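Local coordinates for DsbA-like disulfide oxidoreductase (Wolbachia endosymbiont of Drosophila melanogaster, PDB 6EEZ), which catalyses thiol-disulfide exchange, acting as a homotrimeric disulfide isomerase of the DsbA-like thioredoxin-fold family, at residues Gly39-Ser44 / Lys49-Asp54; Lys56-Asp61 / Pro160-Gly165; Ser114-Val119 / Asp127-Ser132. All coordinates share one frame; numbering follows the deposited sequence.

Interaction 1: residues Gly39-Ser44 / Lys49-Asp54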
loop_
_atom_site.group_PDB
_atom_site.type_symbol
_atom_site.label_atom_id
_atom_site.label_comp_id
_atom_site.label_asym_id
_atom_site.label_seq_id
_atom_site.Cartn_x
_atom_site.Cartn_y
_atom_site.Cartn_z
ATOM N N GLY A 39 4.174 -0.357 -2.702
ATOM C CA GLY A 39 4.052 0.827 -1.859
ATOM C C GLY A 39 3.692 0.432 -0.444
ATOM O O GLY A 39 2.850 -0.443 -0.255
ATOM N N PHE A 40 4.364 1.047 0.535
ATOM C CA PHE A 40 4.127 0.786 1.968
ATOM C C PHE A 40 3.616 2.044 2.650
ATOM O O PHE A 40 4.323 3.042 2.691
ATOM C CB PHE A 40 5.405 0.301 2.659
ATOM C CG PHE A 40 5.901 -1.035 2.170
ATOM C CD1 PHE A 40 6.646 -1.125 1.010
ATOM C CD2 PHE A 40 5.623 -2.197 2.879
ATOM C CE1 PHE A 40 7.121 -2.348 0.562
ATOM C CE2 PHE A 40 6.074 -3.414 2.443
ATOM C CZ PHE A 40 6.839 -3.495 1.273
ATOM N N LEU A 41 2.395 1.979 3.188
ATOM C CA LEU A 41 1.657 3.163 3.663
ATOM C C LEU A 41 0.913 2.924 4.984
ATOM O O LEU A 41 0.439 1.831 5.265
ATOM C CB LEU A 41 0.644 3.622 2.592
ATOM C CG LEU A 41 1.120 4.693 1.588
ATOM C CD1 LEU A 41 2.195 4.225 0.519
ATOM C CD2 LEU A 41 -0.087 5.317 0.887
ATOM N N ASP A 42 0.848 3.978 5.789
ATOM C CA ASP A 42 -0.025 4.072 6.954
ATOM C C ASP A 42 -1.028 5.160 6.601
ATOM O O ASP A 42 -0.637 6.262 6.208
ATOM C CB ASP A 42 0.755 4.426 8.218
ATOM C CG ASP A 42 -0.107 4.454 9.457
ATOM O OD1 ASP A 42 -1.117 5.213 9.501
ATOM O OD2 ASP A 42 0.237 3.709 10.407
ATOM N N TYR A 43 -2.317 4.857 6.716
ATOM C CA TYR A 43 -3.336 5.808 6.286
ATOM C C TYR A 43 -3.364 7.124 7.097
ATOM O O TYR A 43 -3.787 8.161 6.570
ATOM C CB TYR A 43 -4.703 5.134 6.329
ATOM C CG TYR A 43 -4.908 4.162 5.206
ATOM C CD1 TYR A 43 -4.774 4.565 3.880
ATOM C CD2 TYR A 43 -5.244 2.846 5.459
ATOM C CE1 TYR A 43 -4.953 3.676 2.854
ATOM C CE2 TYR A 43 -5.443 1.959 4.442
ATOM C CZ TYR A 43 -5.288 2.371 3.141
ATOM O OH TYR A 43 -5.463 1.467 2.119
ATOM N N SER A 44 -2.913 7.100 8.353
ATOM C CA SER A 44 -2.944 8.298 9.201
ATOM C C SER A 44 -1.656 9.120 9.092
ATOM O O SER A 44 -1.521 10.161 9.729
ATOM C CB SER A 44 -3.172 7.919 10.673
ATOM O OG SER A 44 -4.208 6.955 10.829
ATOM N N LYS A 49 -0.598 10.462 3.163
ATOM C CA LYS A 49 -1.763 11.179 2.657
ATOM C C LYS A 49 -1.395 12.089 1.479
ATOM O O LYS A 49 -2.129 12.168 0.510
ATOM C CB LYS A 49 -2.422 12.026 3.774
ATOM C CG LYS A 49 -3.188 11.245 4.839
ATOM C CD LYS A 49 -3.964 12.187 5.786
ATOM C CE LYS A 49 -4.680 11.421 6.896
ATOM N NZ LYS A 49 -5.511 10.258 6.404
ATOM N N ALA A 50 -0.255 12.772 1.560
ATOM C CA ALA A 50 0.080 13.807 0.583
ATOM C C ALA A 50 0.499 13.253 -0.787
ATOM O O ALA A 50 0.424 13.961 -1.787
ATOM C CB ALA A 50 1.169 14.683 1.131
ATOM N N ILE A 51 0.941 12.002 -0.835
ATOM C CA ILE A 51 1.425 11.416 -2.095
ATOM C C ILE A 51 0.341 10.597 -2.782
ATOM O O ILE A 51 0.620 9.901 -3.744
ATOM C CB ILE A 51 2.681 10.498 -1.882
ATOM C CG1 ILE A 51 2.374 9.296 -0.970
ATOM C CG2 ILE A 51 3.774 11.320 -1.312
ATOM C CD1 ILE A 51 3.492 8.149 -0.964
ATOM N N LYS A 52 -0.892 10.689 -2.288
ATOM C CA LYS A 52 -1.962 9.830 -2.771
ATOM C C LYS A 52 -2.179 10.016 -4.282
ATOM O O LYS A 52 -2.510 9.058 -4.990
ATOM C CB LYS A 52 -3.258 10.101 -1.990
ATOM C CG LYS A 52 -3.809 11.495 -2.145
ATOM C CD LYS A 52 -5.023 11.714 -1.243
ATOM C CE LYS A 52 -5.647 13.108 -1.474
ATOM N NZ LYS A 52 -4.715 14.181 -1.012
ATOM N N ASN A 53 -1.933 11.229 -4.768
ATOM C CA ASN A 53 -2.132 11.554 -6.178
ATOM C C ASN A 53 -0.898 11.285 -7.016
ATOM O O ASN A 53 -0.990 11.138 -8.235
ATOM C CB ASN A 53 -2.563 13.009 -6.320
ATOM C CG ASN A 53 -4.018 13.205 -5.961
ATOM O OD1 ASN A 53 -4.854 12.335 -6.230
ATOM N ND2 ASN A 53 -4.339 14.340 -5.336
ATOM N N ASP A 54 0.259 11.221 -6.368
ATOM C CA ASP A 54 1.459 10.741 -7.033
ATOM C C ASP A 54 1.236 9.289 -7.402
ATOM O O ASP A 54 1.464 8.884 -8.540
ATOM C CB ASP A 54 2.686 10.872 -6.137
ATOM C CG ASP A 54 3.147 12.296 -5.982
ATOM O OD1 ASP A 54 2.862 13.104 -6.873
ATOM O OD2 ASP A 54 3.809 12.602 -4.973
#
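Lys49 reaches back from the active-site helix and gives its NZ to the carbonyl oxygen of Tyr43. The two segments flank the CxxC motif of the thioredoxin fold, whose Cys45 and Cys48 form a disulfide. Segment 39-44 runs off the end of strand 36-41; segment 49-54 carries the last two residues of helix 46-50 and the start of helix 52-60. The bond from Lys49 NZ to Tyr43 O is short, 2.7 Å. The C=O...N angle is 153°, and the donor is tilted 24° from the carbonyl plane. The lysine chain is extended until it bends at its last torsion (chi4 -50°). That bend turns the ammonium group onto the carbonyl, with CE 3.4 Å from Tyr43 O. CE also lies 4.3 Å from CA of Ser44, a distant contact. NZ has a second acceptor in the backbone oxygen of His106, so the charged end is held between two carbonyls, one of them in the loop after helix 96-105.

Deeper in, Leu41 and Ile51 point toward each other and meet methyl to methyl, CD1 to CD1, at 4.4 Å. This is a loose apolar contact between the strand end and the junction of the two helices. Ile51 is the first residue to leave the helical path of 46-50 and stands at the N-cap position of 52-60.

The turn that presents Tyr43 O is fixed by Asp42. Its OD2 accepts from the backbone N of Ile73 and Leu74, and its OD1 also bonds Ser78 OG. In an Asx turn, Asp42 OD1 accepts from Ser44 N at 2.8 Å.

Interaction 2: residues Lys56-Asp61 / Pro160-Gly165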
loop_
_atom_site.group_PDB
_atom_site.type_symbol
_atom_site.label_atom_id
_atom_site.label_comp_id
_atom_site.label_asym_id
_atom_site.label_seq_id
_atom_site.Cartn_x
_atom_site.Cartn_y
_atom_site.Cartn_z
ATOM N N LYS A 56 -1.700 7.643 -7.577
ATOM C CA LYS A 56 -2.761 7.548 -8.572
ATOM C C LYS A 56 -2.220 7.800 -9.986
ATOM O O LYS A 56 -2.445 7.001 -10.885
ATOM C CB LYS A 56 -3.884 8.528 -8.243
ATOM C CG LYS A 56 -5.136 8.290 -9.024
ATOM C CD LYS A 56 -6.190 9.244 -8.568
ATOM C CE LYS A 56 -7.427 9.163 -9.407
ATOM N NZ LYS A 56 -8.492 9.969 -8.758
ATOM N N GLN A 57 -1.484 8.892 -10.175
ATOM C CA GLN A 57 -0.946 9.223 -11.485
ATOM C C GLN A 57 0.059 8.178 -11.977
ATOM O O GLN A 57 0.055 7.835 -13.158
ATOM C CB GLN A 57 -0.316 10.623 -11.459
ATOM C CG GLN A 57 -1.368 11.724 -11.371
ATOM C CD GLN A 57 -0.792 13.113 -11.194
ATOM O OE1 GLN A 57 0.394 13.279 -10.946
ATOM N NE2 GLN A 57 -1.643 14.124 -11.315
ATOM N N LEU A 58 0.895 7.652 -11.082
ATOM C CA LEU A 58 1.922 6.681 -11.470
ATOM C C LEU A 58 1.279 5.391 -11.941
ATOM O O LEU A 58 1.740 4.768 -12.897
ATOM C CB LEU A 58 2.870 6.400 -10.312
ATOM C CG LEU A 58 4.220 5.780 -10.688
ATOM C CD1 LEU A 58 5.071 6.791 -11.472
ATOM C CD2 LEU A 58 4.951 5.286 -9.413
ATOM N N ILE A 59 0.203 5.004 -11.257
ATOM C CA ILE A 59 -0.621 3.868 -11.659
ATOM C C ILE A 59 -1.309 4.128 -13.024
ATOM O O ILE A 59 -1.294 3.264 -13.902
ATOM C CB ILE A 59 -1.656 3.548 -10.529
ATOM C CG1 ILE A 59 -0.928 2.930 -9.319
ATOM C CG2 ILE A 59 -2.719 2.588 -10.988
ATOM C CD1 ILE A 59 -1.812 2.647 -8.129
ATOM N N ASN A 60 -1.860 5.325 -13.227
ATOM C CA ASN A 60 -2.656 5.609 -14.424
ATOM C C ASN A 60 -1.779 5.775 -15.668
ATOM O O ASN A 60 -2.249 5.553 -16.779
ATOM C CB ASN A 60 -3.530 6.859 -14.209
ATOM C CG ASN A 60 -4.610 7.020 -15.275
ATOM O OD1 ASN A 60 -5.217 6.032 -15.724
ATOM N ND2 ASN A 60 -4.862 8.269 -15.689
ATOM N N ASP A 61 -0.512 6.151 -15.487
ATOM C CA ASP A 61 0.487 6.083 -16.573
ATOM C C ASP A 61 0.456 4.763 -17.372
ATOM O O ASP A 61 0.830 4.737 -18.538
ATOM C CB ASP A 61 1.905 6.259 -16.015
ATOM C CG ASP A 61 2.176 7.664 -15.530
ATOM O OD1 ASP A 61 1.279 8.525 -15.663
ATOM O OD2 ASP A 61 3.292 7.900 -15.015
ATOM N N PRO A 160 5.989 6.936 4.382
ATOM C CA PRO A 160 5.864 5.900 3.349
ATOM C C PRO A 160 7.205 5.533 2.762
ATOM O O PRO A 160 8.164 6.279 2.953
ATOM C CB PRO A 160 5.003 6.569 2.285
ATOM C CG PRO A 160 5.481 7.985 2.329
ATOM C CD PRO A 160 5.803 8.273 3.795
ATOM N N PHE A 161 7.229 4.435 2.006
ATOM C CA PHE A 161 8.350 4.153 1.133
ATOM C C PHE A 161 7.848 3.275 0.021
ATOM O O PHE A 161 6.791 2.635 0.157
ATOM C CB PHE A 161 9.554 3.514 1.875
ATOM C CG PHE A 161 9.317 2.119 2.396
ATOM C CD1 PHE A 161 9.621 1.017 1.621
ATOM C CD2 PHE A 161 8.876 1.906 3.689
ATOM C CE1 PHE A 161 9.447 -0.271 2.105
ATOM C CE2 PHE A 161 8.701 0.618 4.176
ATOM C CZ PHE A 161 8.989 -0.467 3.386
ATOM N N LEU A 162 8.597 3.291 -1.082
ATOM C CA LEU A 162 8.202 2.628 -2.309
ATOM C C LEU A 162 9.369 1.886 -2.966
ATOM O O LEU A 162 10.456 2.427 -3.205
ATOM C CB LEU A 162 7.612 3.659 -3.275
ATOM C CG LEU A 162 7.120 3.197 -4.649
ATOM C CD1 LEU A 162 5.976 2.222 -4.478
ATOM C CD2 LEU A 162 6.669 4.385 -5.494
ATOM N N ILE A 163 9.117 0.621 -3.246
ATOM C CA ILE A 163 10.031 -0.208 -3.997
ATOM C C ILE A 163 9.612 -0.254 -5.441
ATOM O O ILE A 163 8.478 -0.589 -5.747
ATOM C CB ILE A 163 10.061 -1.641 -3.449
ATOM C CG1 ILE A 163 10.517 -1.634 -1.999
ATOM C CG2 ILE A 163 10.956 -2.537 -4.322
ATOM C CD1 ILE A 163 10.431 -3.019 -1.354
ATOM N N ILE A 164 10.531 0.078 -6.331
ATOM C CA ILE A 164 10.343 -0.204 -7.752
ATOM C C ILE A 164 11.570 -0.948 -8.267
ATOM O O ILE A 164 12.668 -0.410 -8.237
ATOM C CB ILE A 164 10.163 1.080 -8.584
ATOM C CG1 ILE A 164 9.065 1.977 -7.996
ATOM C CG2 ILE A 164 9.878 0.732 -10.016
ATOM C CD1 ILE A 164 8.954 3.365 -8.697
ATOM N N GLY A 165 11.364 -2.158 -8.777
ATOM C CA GLY A 165 12.448 -2.940 -9.328
ATOM C C GLY A 165 13.463 -3.273 -8.232
ATOM O O GLY A 165 13.110 -3.937 -7.259
#
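Leu58 swings CG opposite its own backbone N (chi1 -161°), and its CD2 methyl then reaches the inward-facing side chains of Leu162 and Ile164. Leu162 has the same trans first torsion (chi1 180°), which points its branch at the helix side, where CD2 meets Leu58. CD2 of Leu58 lies 4.4 Å from CD2 of Leu162. The same methyl is 4.5 Å from CD1 of Ile164. One leucine branch thus meets two strand residues that are two positions apart and face the same way. The backbones stay well separated: the CA atoms of Leu58 and Ile164, the nearest pair, are 11.5 Å apart. The long side chains span that distance, and the contact has no hydrogen bond across it.

This is helix-on-sheet packing in the thioredoxin fold. Helix 52-60 follows the CxxC helix and lies over one face of the central sheet. Strand 161-164 sits there between strands 36-41 and 167-170. It begins just after Pro160, which is preceded by a cis peptide bond and packs on Cys45. A cis-proline beside the redox cysteines is a hallmark of thioredoxin-fold oxidoreductases.

Helix 175-185 touches both partners: Leu58 meets Leu175 and Arg179, and Leu162 meets Leu178. Asp61 OD2 makes a salt bridge with Arg179 NE. Within the sheet, Leu162 also packs on Tyr66 of strand 65-70. Leu162 and Ile164 both pack on Ala37 of strand 36-41.

Interaction 3: residues Ser114-Val119 / Asp127-Ser132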
loop_
_atom_site.group_PDB
_atom_site.type_symbol
_atom_site.label_atom_id
_atom_site.label_comp_id
_atom_site.label_asym_id
_atom_site.label_seq_id
_atom_site.Cartn_x
_atom_site.Cartn_y
_atom_site.Cartn_z
ATOM N N SER A 114 -16.572 7.190 10.780
ATOM C CA SER A 114 -15.994 7.815 9.597
ATOM C C SER A 114 -15.511 6.770 8.588
ATOM O O SER A 114 -15.577 6.995 7.378
ATOM C CB SER A 114 -14.832 8.723 9.989
ATOM O OG SER A 114 -13.716 7.943 10.382
ATOM N N ILE A 115 -15.017 5.637 9.092
ATOM C CA ILE A 115 -14.638 4.517 8.237
ATOM C C ILE A 115 -15.872 3.944 7.527
ATOM O O ILE A 115 -15.784 3.581 6.358
ATOM C CB ILE A 115 -13.917 3.395 9.041
ATOM C CG1 ILE A 115 -12.517 3.858 9.449
ATOM C CG2 ILE A 115 -13.797 2.105 8.216
ATOM C CD1 ILE A 115 -11.762 2.877 10.325
ATOM N N LEU A 116 -17.011 3.863 8.216
ATOM C CA LEU A 116 -18.262 3.419 7.571
ATOM C C LEU A 116 -18.758 4.416 6.532
ATOM O O LEU A 116 -19.198 4.023 5.457
ATOM C CB LEU A 116 -19.377 3.180 8.595
ATOM C CG LEU A 116 -19.270 1.943 9.496
ATOM C CD1 LEU A 116 -20.517 1.823 10.381
ATOM C CD2 LEU A 116 -19.076 0.668 8.693
ATOM N N ASP A 117 -18.701 5.705 6.855
ATOM C CA ASP A 117 -19.015 6.741 5.881
ATOM C C ASP A 117 -18.245 6.488 4.587
ATOM O O ASP A 117 -18.760 6.721 3.500
ATOM C CB ASP A 117 -18.675 8.133 6.422
ATOM C CG ASP A 117 -19.470 8.495 7.653
ATOM O OD1 ASP A 117 -20.621 8.018 7.799
ATOM O OD2 ASP A 117 -18.936 9.270 8.475
ATOM N N ILE A 118 -17.015 6.001 4.709
ATOM C CA ILE A 118 -16.197 5.727 3.539
ATOM C C ILE A 118 -16.678 4.459 2.829
ATOM O O ILE A 118 -16.747 4.412 1.605
ATOM C CB ILE A 118 -14.704 5.589 3.914
ATOM C CG1 ILE A 118 -14.139 6.950 4.325
ATOM C CG2 ILE A 118 -13.888 4.998 2.740
ATOM C CD1 ILE A 118 -12.662 6.915 4.778
ATOM N N VAL A 119 -17.008 3.429 3.600
ATOM C CA VAL A 119 -17.455 2.175 3.017
ATOM C C VAL A 119 -18.779 2.394 2.287
ATOM O O VAL A 119 -19.081 1.713 1.308
ATOM C CB VAL A 119 -17.604 1.080 4.087
ATOM C CG1 VAL A 119 -18.157 -0.186 3.492
ATOM C CG2 VAL A 119 -16.260 0.775 4.717
ATOM N N ASP A 127 -23.531 -4.399 5.850
ATOM C CA ASP A 127 -23.617 -5.794 6.287
ATOM C C ASP A 127 -22.622 -6.691 5.545
ATOM O O ASP A 127 -22.043 -7.609 6.130
ATOM C CB ASP A 127 -25.043 -6.315 6.101
ATOM C CG ASP A 127 -25.938 -5.963 7.261
ATOM O OD1 ASP A 127 -25.540 -6.235 8.411
ATOM O OD2 ASP A 127 -27.031 -5.403 7.025
ATOM N N ASP A 128 -22.427 -6.434 4.258
ATOM C CA ASP A 128 -21.371 -7.110 3.526
ATOM C C ASP A 128 -20.018 -6.759 4.138
ATOM O O ASP A 128 -19.095 -7.583 4.160
ATOM C CB ASP A 128 -21.392 -6.724 2.045
ATOM C CG ASP A 128 -22.557 -7.330 1.302
ATOM O OD1 ASP A 128 -22.859 -8.516 1.547
ATOM O OD2 ASP A 128 -23.170 -6.621 0.476
ATOM N N PHE A 129 -19.907 -5.531 4.637
ATOM C CA PHE A 129 -18.641 -5.038 5.165
ATOM C C PHE A 129 -18.371 -5.674 6.521
ATOM O O PHE A 129 -17.251 -6.100 6.796
ATOM C CB PHE A 129 -18.647 -3.509 5.272
ATOM C CG PHE A 129 -17.433 -2.940 5.963
ATOM C CD1 PHE A 129 -16.221 -2.826 5.300
ATOM C CD2 PHE A 129 -17.509 -2.511 7.281
ATOM C CE1 PHE A 129 -15.099 -2.303 5.941
ATOM C CE2 PHE A 129 -16.397 -1.983 7.927
ATOM C CZ PHE A 129 -15.187 -1.885 7.258
ATOM N N ASN A 130 -19.402 -5.770 7.360
ATOM C CA ASN A 130 -19.233 -6.375 8.677
ATOM C C ASN A 130 -18.915 -7.866 8.568
ATOM O O ASN A 130 -18.088 -8.378 9.323
ATOM C CB ASN A 130 -20.477 -6.159 9.544
ATOM C CG ASN A 130 -20.630 -4.715 10.006
ATOM O OD1 ASN A 130 -19.685 -3.936 9.954
ATOM N ND2 ASN A 130 -21.826 -4.359 10.468
ATOM N N ASP A 131 -19.546 -8.559 7.624
ATOM C CA ASP A 131 -19.306 -9.992 7.456
ATOM C C ASP A 131 -17.889 -10.237 6.929
ATOM O O ASP A 131 -17.282 -11.272 7.209
ATOM C CB ASP A 131 -20.327 -10.624 6.505
ATOM C CG ASP A 131 -21.782 -10.510 7.010
ATOM O OD1 ASP A 131 -22.043 -10.686 8.223
ATOM O OD2 ASP A 131 -22.670 -10.254 6.171
ATOM N N SER A 132 -17.358 -9.286 6.168
ATOM C CA SER A 132 -16.016 -9.431 5.600
ATOM C C SER A 132 -14.946 -9.301 6.691
ATOM O O SER A 132 -13.990 -10.080 6.735
ATOM C CB SER A 132 -15.791 -8.394 4.496
ATOM O OG SER A 132 -14.566 -8.598 3.808
#
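The ring of Phe129 is met by three aliphatic side chains of helix 112-121: Ile115, Leu116 and Val119. The pair of helices belongs to the helical part of this DsbA-like protein, away from the central sheet. The axes of the two short segments pass 11.3 Å apart at an angle of 118°. Side chains from both helices meet in between, with the ring of Phe129 at the centre of the contact. Around the pair, Ile124 of the connecting loop touches both Val119 and Phe129. Ser84 of helix 76-91 touches Ile115 and Phe129.

The aromatic contact is a CH-pi interaction. CG2 of Val119 stands over one face of the ring, 3.7 Å from its centroid and 19° off the normal. Phe129 has CG anti to its backbone N (chi1 173°), which carries the ring out toward helix 112-121.

The other contacts are apolar. CG1 of the same valine lies on the same side of the ring, 3.7 Å from CD1 of Phe129. Ile115 CG2 adds a longer contact, placed obliquely, to CZ of Phe129 at 4.3 Å. Leu116 CD2 also comes in obliquely and sits at the same distance, 3.8 Å, from CD2 and CE2 of Phe129.

In the fold
Interactions 1 and 2 are neighbours, with centres 10 Å apart. Both use helix 52-60, and their strands 36-41 and 161-164 lie side by side in the central sheet. They touch through a probable backbone hydrogen bond, Phe40 N to Phe161 O, and through Ile51 packing on Pro160. Together they join the redox-active helix start, the cis-proline and the sheet of the thioredoxin fold. Interaction 3 lies in the helical part and touches neither; its centre is 21 Å from that of interaction 1 and 27 Å from that of interaction 2. Along the chain come interaction 1, segment 56-61, all of interaction 3, then 160-165. As in DsbA-like proteins, the helical region is inserted into the thioredoxin fold.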